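Local coordinates for Non-structural protein 2 (Infectious bronchitis virus, PDB 7F52) that is a coronavirus non-structural protein of undetermined role, probably released from the viral replicase polyprotein and active inside the infected host cell, at residues D41-F46 and A216-A221; R367-S372 and L410-V415; D381-A386 and E405-L410. All coordinates share one frame; numbering follows the deposited sequence.

Contact 1: D41-F46 and A216-A221; sequences DYADAF and AFAKCA
Tyr42 lays its ring against Phe217, and this aromatic meeting anchors the first turn of one helix on the last turn of another. Phe217 CB sits over one face of the phenol ring, 3.7 Å from its centroid, in a CH-pi contact. Beyond it the two rings form an edge-to-face pair, the edge of Phe217 turned toward the face of Tyr42, with centroids 5.7 Å apart and planes at 56°. The phenol reaches across because its CG stands anti to the backbone N (chi1 -167°). A flat ring suits this place, since one face can take Phe217 CB and its CD1 can come near Ala218 N while its hydroxyl still reaches a polar group farther on, the carbonyl O of Gln147.

Small apolar groups make up the rest of the packing. Ala43 and Ala218 bring their backbones to a CA-CA distance of 4.2 Å, a closeness that alanine side chains readily allow. Ala43 CB also meets Ala221 CB at 3.9 Å, and Phe46 CD2 rests on Ala218 CB at 3.8 Å.

The polar interactions gather at the start of helix 42-57. Asp41 is its N-cap: OD1 accepts from Asp44 N at 3.0 Å, with a weaker bond from Ala43 N, so a short carboxylate ties up amides that a helix start leaves without carbonyl partners. A water bridges the segments, accepting from Tyr42 N at 2.8 Å and donating to Ala221 O at 3.2 Å.

In the surrounding fold, Leu162 of helix 161-174 touches both Tyr42 and Phe217, and Phe193 of helix 182-197 meets the Phe217 ring. Helix 140-147 packs on Tyr42 through Leu144, placing the contact in a mainly helical surround.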
loop_
_atom_site.group_PDB
_atom_site.type_symbol
_atom_site.label_atom_id
_atom_site.label_comp_id
_atom_site.label_asym_id
_atom_site.label_seq_id
_atom_site.Cartn_x
_atom_site.Cartn_y
_atom_site.Cartn_z
ATOM N N ASP A 41 -2.319 10.395 26.797
ATOM C CA ASP A 41 -3.143 11.175 25.865
ATOM C C ASP A 41 -4.617 11.165 26.274
ATOM O O ASP A 41 -5.011 10.387 27.147
ATOM C CB ASP A 41 -2.996 10.626 24.436
ATOM C CG ASP A 41 -3.448 9.173 24.315
ATOM O OD1 ASP A 41 -4.653 8.887 24.534
ATOM O OD2 ASP A 41 -2.599 8.317 23.982
ATOM N N TYR A 42 -5.433 11.996 25.626
ATOM C CA TYR A 42 -6.856 12.069 25.950
ATOM C C TYR A 42 -7.555 10.718 25.976
ATOM O O TYR A 42 -8.403 10.476 26.836
ATOM C CB TYR A 42 -7.605 12.968 24.962
ATOM C CG TYR A 42 -9.002 13.320 25.445
ATOM C CD1 TYR A 42 -10.088 12.500 25.182
ATOM C CD2 TYR A 42 -9.225 14.467 26.189
ATOM C CE1 TYR A 42 -11.354 12.820 25.636
ATOM C CE2 TYR A 42 -10.488 14.792 26.647
ATOM C CZ TYR A 42 -11.544 13.969 26.366
ATOM O OH TYR A 42 -12.798 14.303 26.819
ATOM N N ALA A 43 -7.216 9.846 25.029
ATOM C CA ALA A 43 -7.985 8.619 24.830
ATOM C C ALA A 43 -7.800 7.634 25.975
ATOM O O ALA A 43 -8.757 7.032 26.449
ATOM C CB ALA A 43 -7.618 7.962 23.503
ATOM N N ASP A 44 -6.567 7.460 26.416
ATOM C CA ASP A 44 -6.310 6.579 27.536
ATOM C C ASP A 44 -6.830 7.209 28.839
ATOM O O ASP A 44 -7.351 6.500 29.713
ATOM C CB ASP A 44 -4.820 6.273 27.595
ATOM C CG ASP A 44 -4.396 5.534 28.856
ATOM O OD1 ASP A 44 -5.109 4.604 29.294
ATOM O OD2 ASP A 44 -3.317 5.878 29.394
ATOM N N ALA A 45 -6.718 8.534 28.968
ATOM C CA ALA A 45 -7.281 9.213 30.142
ATOM C C ALA A 45 -8.771 8.965 30.173
ATOM O O ALA A 45 -9.322 8.566 31.194
ATOM C CB ALA A 45 -6.991 10.707 30.126
ATOM N N PHE A 46 -9.409 9.171 29.029
ATOM C CA PHE A 46 -10.832 8.931 28.901
ATOM C C PHE A 46 -11.160 7.491 29.268
ATOM O O PHE A 46 -12.068 7.252 30.053
ATOM C CB PHE A 46 -11.300 9.269 27.482
ATOM C CG PHE A 46 -12.781 9.138 27.285
ATOM C CD1 PHE A 46 -13.661 9.620 28.229
ATOM C CD2 PHE A 46 -13.295 8.570 26.138
ATOM C CE1 PHE A 46 -15.026 9.509 28.046
ATOM C CE2 PHE A 46 -14.659 8.446 25.954
ATOM C CZ PHE A 46 -15.525 8.924 26.907
ATOM N N ALA A 216 -15.390 12.091 20.584
ATOM C CA ALA A 216 -14.689 12.720 19.467
ATOM C C ALA A 216 -13.254 13.048 19.838
ATOM O O ALA A 216 -12.337 12.887 19.039
ATOM C CB ALA A 216 -15.405 13.973 19.024
ATOM N N PHE A 217 -13.051 13.508 21.060
ATOM C CA PHE A 217 -11.717 13.906 21.453
ATOM C C PHE A 217 -10.851 12.652 21.608
ATOM O O PHE A 217 -9.647 12.679 21.314
ATOM C CB PHE A 217 -11.746 14.745 22.732
ATOM C CG PHE A 217 -11.912 16.225 22.487
ATOM C CD1 PHE A 217 -11.232 16.846 21.454
ATOM C CD2 PHE A 217 -12.727 17.009 23.320
ATOM C CE1 PHE A 217 -11.378 18.206 21.223
ATOM C CE2 PHE A 217 -12.873 18.381 23.109
ATOM C CZ PHE A 217 -12.201 18.978 22.055
ATOM N N ALA A 218 -11.476 11.554 22.027
ATOM C CA ALA A 218 -10.778 10.279 22.136
ATOM C C ALA A 218 -10.313 9.757 20.783
ATOM O O ALA A 218 -9.257 9.135 20.664
ATOM C CB ALA A 218 -11.685 9.216 22.740
ATOM N N LYS A 219 -11.100 10.036 19.754
ATOM C CA LYS A 219 -10.808 9.519 18.426
ATOM C C LYS A 219 -9.679 10.359 17.809
ATOM O O LYS A 219 -8.849 9.828 17.066
ATOM C CB LYS A 219 -12.066 9.517 17.554
ATOM C CG LYS A 219 -11.988 8.571 16.356
ATOM C CD LYS A 219 -13.335 8.395 15.685
ATOM C CE LYS A 219 -13.195 7.669 14.355
ATOM N NZ LYS A 219 -14.493 7.514 13.632
ATOM N N CYS A 220 -9.607 11.624 18.181
ATOM C CA CYS A 220 -8.605 12.547 17.685
ATOM C C CYS A 220 -7.463 12.775 18.620
ATOM O O CYS A 220 -6.768 13.754 18.490
ATOM C CB CYS A 220 -9.175 13.935 17.604
ATOM S SG CYS A 220 -10.608 14.088 16.595
ATOM N N ALA A 221 -7.268 11.906 19.596
ATOM C CA ALA A 221 -6.097 12.005 20.441
ATOM C C ALA A 221 -4.640 11.740 20.221
ATOM O O ALA A 221 -3.867 11.907 21.156
ATOM C CB ALA A 221 -6.286 11.208 21.702
HETATM O O HOH W 1 -4.596 13.747 23.660
#

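Contact 2: R367-S372 and L410-V415; sequences RVVCLS and LGHKFV
Arg367 pairs with His412 at one end of a parallel strand pair that runs on through Val368 with Lys413 and Val369 with Phe414 to Cys370 with Val415. The strand directions differ by 25°. Arg367, Val369 and Leu371 give their amides to the carbonyls of Gly411, Lys413 and Val415, as in Val369 N to Lys413 O at 2.8 Å, while Arg367 O and Val369 O accept from Lys413 N and Val415 N. Gly411, with phi at +99°, occupies a backbone conformation in which a CB would jam against the preceding carbonyl oxygen.

The closely packed face carries Arg367, His412, Val369 and Phe414. Val369 CB lies 3.7 Å from Phe414 CD1, the two side chains running side by side, and Leu371 CD1 adds a contact to Phe414 CB at 4.1 Å. The beta-branched valine keeps its bulk close to the strand, where CB and both methyls can lie against the Phe414 ring. The extended Arg367 chain runs alongside the imidazole, with CB 3.4 Å from His412 CD2. Its NH1 then meets NE2 of His412 in the plane of the ring, in a nearly straight (170°) but weak bond of 3.3 Å.

The other face is looser. Val368 CG1 and Val415 CG2 touch at 3.9 Å, but Lys413, a partly exposed residue, bends away after CB, which is 4.2 Å from Val368 CG2, as suits a long charged chain on this side.

His412 ND1 donates to Leu410 O while NE2 accepts from the arginine, a pattern consistent with a neutral imidazole protonated on ND1. The guanidinium also forms a salt bridge through NH2 with Asp313, which probably balances its charge, while the bond to the histidine is a weak addition.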
loop_
_atom_site.group_PDB
_atom_site.type_symbol
_atom_site.label_atom_id
_atom_site.label_comp_id
_atom_site.label_asym_id
_atom_site.label_seq_id
_atom_site.Cartn_x
_atom_site.Cartn_y
_atom_site.Cartn_z
ATOM N N ARG A 367 -10.130 3.670 -30.591
ATOM C CA ARG A 367 -9.043 3.746 -31.546
ATOM C C ARG A 367 -9.636 4.046 -32.938
ATOM O O ARG A 367 -10.408 3.247 -33.485
ATOM C CB ARG A 367 -8.294 2.424 -31.523
ATOM C CG ARG A 367 -6.846 2.448 -31.837
ATOM C CD ARG A 367 -6.476 1.005 -32.074
ATOM N NE ARG A 367 -5.058 0.715 -31.947
ATOM C CZ ARG A 367 -4.561 -0.516 -31.959
ATOM N NH1 ARG A 367 -5.372 -1.563 -32.088
ATOM N NH2 ARG A 367 -3.255 -0.695 -31.813
ATOM N N VAL A 368 -9.303 5.200 -33.498
ATOM C CA VAL A 368 -9.952 5.618 -34.716
ATOM C C VAL A 368 -9.137 5.257 -35.953
ATOM O O VAL A 368 -7.993 5.689 -36.122
ATOM C CB VAL A 368 -10.233 7.126 -34.728
ATOM C CG1 VAL A 368 -10.974 7.499 -36.011
ATOM C CG2 VAL A 368 -11.029 7.551 -33.498
ATOM N N VAL A 369 -9.767 4.468 -36.817
ATOM C CA VAL A 369 -9.164 3.968 -38.052
ATOM C C VAL A 369 -9.809 4.558 -39.311
ATOM O O VAL A 369 -11.035 4.488 -39.498
ATOM C CB VAL A 369 -9.280 2.458 -38.124
ATOM C CG1 VAL A 369 -8.475 1.926 -39.300
ATOM C CG2 VAL A 369 -8.807 1.845 -36.810
ATOM N N CYS A 370 -8.987 5.148 -40.169
ATOM C CA CYS A 370 -9.492 5.719 -41.410
ATOM C C CYS A 370 -9.494 4.704 -42.571
ATOM O O CYS A 370 -8.435 4.206 -42.948
ATOM C CB CYS A 370 -8.665 6.939 -41.794
ATOM S SG CYS A 370 -9.140 7.602 -43.392
ATOM N N LEU A 371 -10.670 4.394 -43.123
ATOM C CA LEU A 371 -10.764 3.540 -44.321
ATOM C C LEU A 371 -10.594 4.346 -45.605
ATOM O O LEU A 371 -11.574 4.685 -46.270
ATOM C CB LEU A 371 -12.103 2.802 -44.371
ATOM C CG LEU A 371 -12.326 1.906 -43.156
ATOM C CD1 LEU A 371 -13.730 1.327 -43.122
ATOM C CD2 LEU A 371 -11.280 0.797 -43.137
ATOM N N SER A 372 -9.346 4.619 -45.961
ATOM C CA SER A 372 -9.022 5.493 -47.085
ATOM C C SER A 372 -9.577 5.050 -48.451
ATOM O O SER A 372 -9.861 5.881 -49.312
ATOM C CB SER A 372 -7.505 5.637 -47.184
ATOM O OG SER A 372 -7.170 6.814 -47.897
ATOM N N LEU A 410 -15.956 -3.295 -31.886
ATOM C CA LEU A 410 -14.916 -3.933 -31.070
ATOM C C LEU A 410 -13.801 -2.992 -30.640
ATOM O O LEU A 410 -12.622 -3.362 -30.653
ATOM C CB LEU A 410 -14.294 -5.117 -31.831
ATOM C CG LEU A 410 -15.256 -6.245 -32.209
ATOM C CD1 LEU A 410 -14.548 -7.412 -32.960
ATOM C CD2 LEU A 410 -15.976 -6.723 -30.948
ATOM N N GLY A 411 -14.158 -1.768 -30.292
ATOM C CA GLY A 411 -13.210 -0.869 -29.655
ATOM C C GLY A 411 -12.607 0.112 -30.627
ATOM O O GLY A 411 -11.704 0.892 -30.303
ATOM N N HIS A 412 -13.125 0.099 -31.840
ATOM C CA HIS A 412 -12.580 0.986 -32.834
ATOM C C HIS A 412 -13.686 1.806 -33.428
ATOM O O HIS A 412 -14.842 1.363 -33.492
ATOM C CB HIS A 412 -11.829 0.187 -33.904
ATOM C CG HIS A 412 -10.620 -0.533 -33.375
ATOM N ND1 HIS A 412 -10.706 -1.715 -32.669
ATOM C CD2 HIS A 412 -9.301 -0.226 -33.434
ATOM C CE1 HIS A 412 -9.493 -2.107 -32.326
ATOM N NE2 HIS A 412 -8.623 -1.221 -32.776
ATOM N N LYS A 413 -13.345 3.022 -33.831
ATOM C CA LYS A 413 -14.260 3.801 -34.641
ATOM C C LYS A 413 -13.712 3.845 -36.068
ATOM O O LYS A 413 -12.554 4.234 -36.276
ATOM C CB LYS A 413 -14.445 5.212 -34.084
ATOM C CG LYS A 413 -15.723 5.833 -34.612
ATOM C CD LYS A 413 -15.552 7.307 -34.877
ATOM C CE LYS A 413 -16.587 8.135 -34.156
ATOM N NZ LYS A 413 -16.074 9.536 -34.001
ATOM N N PHE A 414 -14.524 3.423 -37.042
ATOM C CA PHE A 414 -14.125 3.487 -38.463
ATOM C C PHE A 414 -14.723 4.707 -39.162
ATOM O O PHE A 414 -15.937 4.923 -39.149
ATOM C CB PHE A 414 -14.514 2.204 -39.199
ATOM C CG PHE A 414 -13.763 1.006 -38.725
ATOM C CD1 PHE A 414 -12.449 0.794 -39.125
ATOM C CD2 PHE A 414 -14.343 0.119 -37.830
ATOM C CE1 PHE A 414 -11.720 -0.298 -38.648
ATOM C CE2 PHE A 414 -13.628 -0.966 -37.342
ATOM C CZ PHE A 414 -12.310 -1.179 -37.756
ATOM N N VAL A 415 -13.846 5.525 -39.732
ATOM C CA VAL A 415 -14.245 6.715 -40.473
ATOM C C VAL A 415 -13.628 6.796 -41.864
ATOM O O VAL A 415 -12.464 6.411 -42.072
ATOM C CB VAL A 415 -13.675 8.016 -39.824
ATOM C CG1 VAL A 415 -14.256 8.223 -38.450
ATOM C CG2 VAL A 415 -12.148 7.971 -39.746
#

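Contact 3: D381-A386 and E405-L410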
loop_
_atom_site.group_PDB
_atom_site.type_symbol
_atom_site.label_atom_id
_atom_site.label_comp_id
_atom_site.label_asym_id
_atom_site.label_seq_id
_atom_site.Cartn_x
_atom_site.Cartn_y
_atom_site.Cartn_z
ATOM N N ASP A 381 -13.926 -8.834 -45.175
ATOM C CA ASP A 381 -13.861 -10.211 -44.691
ATOM C C ASP A 381 -13.062 -10.362 -43.382
ATOM O O ASP A 381 -13.373 -11.218 -42.549
ATOM C CB ASP A 381 -13.297 -11.119 -45.791
ATOM C CG ASP A 381 -14.325 -11.399 -46.876
ATOM O OD1 ASP A 381 -15.342 -10.662 -46.899
ATOM O OD2 ASP A 381 -14.137 -12.322 -47.710
ATOM N N GLY A 382 -12.057 -9.529 -43.163
ATOM C CA GLY A 382 -11.430 -9.554 -41.860
ATOM C C GLY A 382 -12.295 -8.974 -40.741
ATOM O O GLY A 382 -12.232 -9.450 -39.587
ATOM N N LEU A 383 -13.086 -7.943 -41.052
ATOM C CA LEU A 383 -14.007 -7.408 -40.051
ATOM C C LEU A 383 -14.974 -8.531 -39.709
ATOM O O LEU A 383 -15.252 -8.775 -38.525
ATOM C CB LEU A 383 -14.752 -6.151 -40.545
ATOM C CG LEU A 383 -13.909 -4.873 -40.619
ATOM C CD1 LEU A 383 -14.630 -3.744 -41.350
ATOM C CD2 LEU A 383 -13.467 -4.420 -39.211
ATOM N N ILE A 384 -15.456 -9.227 -40.744
ATOM C CA ILE A 384 -16.380 -10.345 -40.541
ATOM C C ILE A 384 -15.687 -11.438 -39.725
ATOM O O ILE A 384 -16.305 -12.062 -38.850
ATOM C CB ILE A 384 -16.885 -10.935 -41.878
ATOM C CG1 ILE A 384 -17.807 -9.952 -42.585
ATOM C CG2 ILE A 384 -17.610 -12.270 -41.662
ATOM C CD1 ILE A 384 -18.450 -10.567 -43.824
ATOM N N LEU A 385 -14.402 -11.661 -39.991
ATOM C CA LEU A 385 -13.674 -12.650 -39.208
ATOM C C LEU A 385 -13.618 -12.183 -37.745
ATOM O O LEU A 385 -13.970 -12.943 -36.830
ATOM C CB LEU A 385 -12.274 -12.897 -39.793
ATOM C CG LEU A 385 -12.236 -13.705 -41.112
ATOM C CD1 LEU A 385 -10.843 -13.755 -41.700
ATOM C CD2 LEU A 385 -12.781 -15.128 -40.976
ATOM N N ALA A 386 -13.231 -10.929 -37.522
ATOM C CA ALA A 386 -13.212 -10.382 -36.148
ATOM C C ALA A 386 -14.584 -10.542 -35.457
ATOM O O ALA A 386 -14.657 -10.949 -34.308
ATOM C CB ALA A 386 -12.779 -8.925 -36.158
ATOM N N GLU A 405 -21.384 5.166 -43.338
ATOM C CA GLU A 405 -21.151 6.217 -42.357
ATOM C C GLU A 405 -20.139 5.668 -41.372
ATOM O O GLU A 405 -19.818 4.490 -41.445
ATOM C CB GLU A 405 -22.467 6.709 -41.741
ATOM C CG GLU A 405 -23.403 7.422 -42.712
ATOM C CD GLU A 405 -24.788 7.624 -42.124
ATOM O OE1 GLU A 405 -25.335 8.750 -42.250
ATOM O OE2 GLU A 405 -25.331 6.656 -41.534
ATOM N N PRO A 406 -19.652 6.508 -40.435
ATOM C CA PRO A 406 -18.787 6.058 -39.338
ATOM C C PRO A 406 -19.509 5.030 -38.491
ATOM O O PRO A 406 -20.733 5.074 -38.429
ATOM C CB PRO A 406 -18.585 7.354 -38.555
ATOM C CG PRO A 406 -18.531 8.400 -39.614
ATOM C CD PRO A 406 -19.483 7.953 -40.696
ATOM N N PHE A 407 -18.771 4.122 -37.858
ATOM C CA PHE A 407 -19.396 3.102 -37.016
ATOM C C PHE A 407 -18.404 2.667 -35.933
ATOM O O PHE A 407 -17.203 2.913 -36.040
ATOM C CB PHE A 407 -19.989 1.948 -37.874
ATOM C CG PHE A 407 -18.957 1.131 -38.637
ATOM C CD1 PHE A 407 -18.508 1.536 -39.897
ATOM C CD2 PHE A 407 -18.464 -0.065 -38.114
ATOM C CE1 PHE A 407 -17.570 0.783 -40.609
ATOM C CE2 PHE A 407 -17.515 -0.831 -38.838
ATOM C CZ PHE A 407 -17.072 -0.395 -40.084
ATOM N N LYS A 408 -18.927 2.036 -34.883
ATOM C CA LYS A 408 -18.112 1.561 -33.774
ATOM C C LYS A 408 -18.166 0.048 -33.860
ATOM O O LYS A 408 -19.222 -0.543 -34.115
ATOM C CB LYS A 408 -18.588 2.071 -32.389
ATOM C CG LYS A 408 -18.022 3.457 -32.015
ATOM C CD LYS A 408 -18.906 4.303 -31.056
ATOM C CE LYS A 408 -18.832 3.874 -29.580
ATOM N NZ LYS A 408 -17.480 4.127 -28.912
ATOM N N PHE A 409 -17.012 -0.574 -33.654
ATOM C CA PHE A 409 -16.889 -2.021 -33.745
ATOM C C PHE A 409 -15.693 -2.491 -32.918
ATOM O O PHE A 409 -14.562 -2.092 -33.192
ATOM C CB PHE A 409 -16.738 -2.429 -35.215
ATOM C CG PHE A 409 -16.558 -3.899 -35.426
ATOM C CD1 PHE A 409 -17.614 -4.773 -35.216
ATOM C CD2 PHE A 409 -15.335 -4.408 -35.855
ATOM C CE1 PHE A 409 -17.451 -6.136 -35.417
ATOM C CE2 PHE A 409 -15.162 -5.764 -36.058
ATOM C CZ PHE A 409 -16.225 -6.633 -35.845
ATOM N N LEU A 410 -15.956 -3.295 -31.886
ATOM C CA LEU A 410 -14.916 -3.933 -31.070
ATOM C C LEU A 410 -13.801 -2.992 -30.640
ATOM O O LEU A 410 -12.622 -3.362 -30.653
ATOM C CB LEU A 410 -14.294 -5.117 -31.831
ATOM C CG LEU A 410 -15.256 -6.245 -32.209
ATOM C CD1 LEU A 410 -14.548 -7.412 -32.960
ATOM C CD2 LEU A 410 -15.976 -6.723 -30.948
#
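Leu383 and Ala386, one turn apart on helix 377-390, face Phe407, Phe409 and Leu410, where the axes of helix segment 381-386 and strand 407-409 approach to 11.9 Å with directions 49° apart. That spacing leaves room for large side chains between the two backbones, and the contact is wholly a matter of apolar packing.

Leu383 works as a fork. Its CD2 methyl lies beside the CD2-CE2 bond of Phe409, 3.8 Å from CE2, while its CD1 methyl comes to the edge of the Phe407 ring, 4.3 Å from CZ. A leucine suits the position because its two branches can serve two rings at once. Those rings stand two residues apart on the strand and hence share a face.

Phe409 extends toward the helix, its CG anti to the backbone N (chi1 178°). The end of the ring arrives at the helix backbone, with CZ 3.6 Å from Leu383 O, and Ala386 CB meets the ring edge, 4.0 Å from CE2. Alanine is apt here, since a small group lets the ring approach the helix.

Leu410 extends the packing: its CD1 touches Ala386 CB at 4.0 Å, while its CG stands over the centre of the Phe409 ring. The leucine backbone is in the left-handed region, which with Gly411 fits a two-residue type I' turn closing the hairpin.

Other helices complete the core. Phe439 of helix 432-439 touches Leu383, Ala386 and Leu410 and meets Phe409 edge-to-face, while helix 394-403 brings Leu397 and Ile401 to Leu383 and Ala400 to Phe407. Helix 377-390 thus packs on the hairpin of strands 407-409 and 412-415 with these two helices alongside.

In the fold
Contact 1 stands apart in this elongated chain: its centre is 61 Å from that of contact 2 and 64 Å from that of contact 3, on the opposite side of the chain's centre. It closes before the other two begin and belongs to a helical region. Contacts 2 and 3 are neighbours, with centres 9 Å apart and Leu410 in common. Both reach one mixed sheet, in which strand 412-415 lies between its parallel partner 357-371 and its antiparallel partner 407-409. Between the parallel strands the chain passes through helices 377-390 and 394-403. Contact 3 fastens the first helix to the hairpin, so sheet pairing and helix packing together build one compact unit.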